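Local coordinates for uncharacterized CBS domain-containing protein (PDB 2P3H), which is of unknown function, a putative membrane transporter or hemolysin that may bind flavin adenine dinucleotide, represented here by its CorC_HlyC domain, at residues Gly18-Pro21 and Leu22-Glu26. Residues are numbered along the deposited sequence; the frame is centred on the assembly and turned at random. Where two conformers were deposited one is given.
Sequences GDTP and LDEVE
Thr20 and Val25 meet methyl to methyl because their first torsions turn one methyl of each towards the other: Thr20 chi1 of -57° sets OG1 beside the backbone N and leaves CG2 anti to it, while in Val25 CG1 takes the anti position, which leaves CG2 beside the N. CG2 of Thr20 thus lies 3.5 Å from CG2 of Val25, the two side chains crossing at about a right angle. Glu24 adds its CB, 4.0 Å from Thr20 CG2. In the conformer given, its chain, extended beyond CG, lies beside Pro21 and points the same way, with Glu24 CD 4.1 Å from Pro21 CD; a second conformer makes this contact doubtful.

Pro21 occupies the N-cap position. Pro21 O accepts the first i to i+4 helical bond, from Val25 N at 3.2 Å and nearly straight (163° at the hydrogen); the bond from Glu24 N to the same Pro21 O, 3.1 Å but bent to 122°, is weak. Asp23 OD1 lies 3.4 Å from Pro21 CB.

Thr20 OG1 hydrogen-bonds to Asp17 O at the end of strand 13-17. The turn leads from that strand into helix 22-29; Thr20 touches both Ile6 of strand 6-10 and Ile41 of helix 41-49, and Leu22 touches Ile41 and Leu44.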
# COMPACT_ATOMS: atom_id res chain seq x y z
N GLY A 18 9.51 -4.20 3.58
CA GLY A 18 9.26 -2.82 4.01
C GLY A 18 9.86 -1.78 3.08
O GLY A 18 9.40 -0.64 3.07
N ASP A 19 10.88 -2.18 2.32
CA ASP A 19 11.58 -1.26 1.41
C ASP A 19 11.19 -1.46 -0.05
O ASP A 19 11.87 -0.98 -0.97
CB ASP A 19 13.09 -1.37 1.60
CG ASP A 19 13.65 -2.69 1.12
OD1 ASP A 19 12.87 -3.61 0.77
OD2 ASP A 19 14.89 -2.81 1.09
N THR A 20 10.06 -2.12 -0.28
CA THR A 20 9.60 -2.35 -1.64
C THR A 20 9.34 -1.03 -2.38
O THR A 20 8.60 -0.19 -1.88
CB THR A 20 8.31 -3.19 -1.64
OG1 THR A 20 8.54 -4.43 -0.95
CG2 THR A 20 7.88 -3.49 -3.08
N PRO A 21 9.95 -0.85 -3.56
CA PRO A 21 9.71 0.37 -4.33
C PRO A 21 8.24 0.52 -4.67
O PRO A 21 7.57 -0.48 -4.98
CB PRO A 21 10.54 0.13 -5.59
CG PRO A 21 11.70 -0.80 -5.10
CD PRO A 21 10.94 -1.74 -4.22
N LEU A 22 7.73 1.74 -4.60
CA LEU A 22 6.32 1.97 -4.88
C LEU A 22 5.90 1.57 -6.28
O LEU A 22 4.81 1.03 -6.46
CB LEU A 22 5.94 3.43 -4.61
CG LEU A 22 5.83 3.69 -3.11
CD1 LEU A 22 5.75 5.18 -2.82
CD2 LEU A 22 4.63 2.95 -2.49
N ASP A 23 6.73 1.82 -7.29
CA ASP A 23 6.30 1.38 -8.63
C ASP A 23 6.02 -0.12 -8.72
O ASP A 23 5.12 -0.54 -9.44
CB ASP A 23 7.23 1.89 -9.76
CG ASP A 23 8.65 1.38 -9.65
OD1 ASP A 23 9.08 0.85 -8.60
OD2 ASP A 23 9.37 1.52 -10.67
N GLU A 24 6.81 -0.90 -7.98
CA GLU A 24 6.71 -2.35 -7.87
C GLU A 24 5.39 -2.77 -7.22
O GLU A 24 4.68 -3.65 -7.72
CB GLU A 24 7.90 -2.86 -7.05
CG GLU A 24 8.34 -4.28 -7.31
CD GLU A 24 9.81 -4.50 -7.00
OE1 GLU A 24 10.67 -3.89 -7.69
OE2 GLU A 24 10.12 -5.29 -6.08
N VAL A 25 5.06 -2.12 -6.11
CA VAL A 25 3.77 -2.34 -5.42
C VAL A 25 2.61 -2.01 -6.37
O VAL A 25 1.63 -2.76 -6.44
CB VAL A 25 3.65 -1.49 -4.12
CG1 VAL A 25 2.27 -1.69 -3.47
CG2 VAL A 25 4.77 -1.86 -3.12
N GLU A 26 2.68 -0.86 -7.04
CA GLU A 26 1.63 -0.49 -7.99
C GLU A 26 1.41 -1.53 -9.09
O GLU A 26 0.28 -1.87 -9.42
CB GLU A 26 1.92 0.89 -8.58
CG GLU A 26 1.90 2.01 -7.55
CD GLU A 26 2.29 3.35 -8.14
OE1 GLU A 26 2.97 3.37 -9.20
OE2 GLU A 26 1.90 4.38 -7.56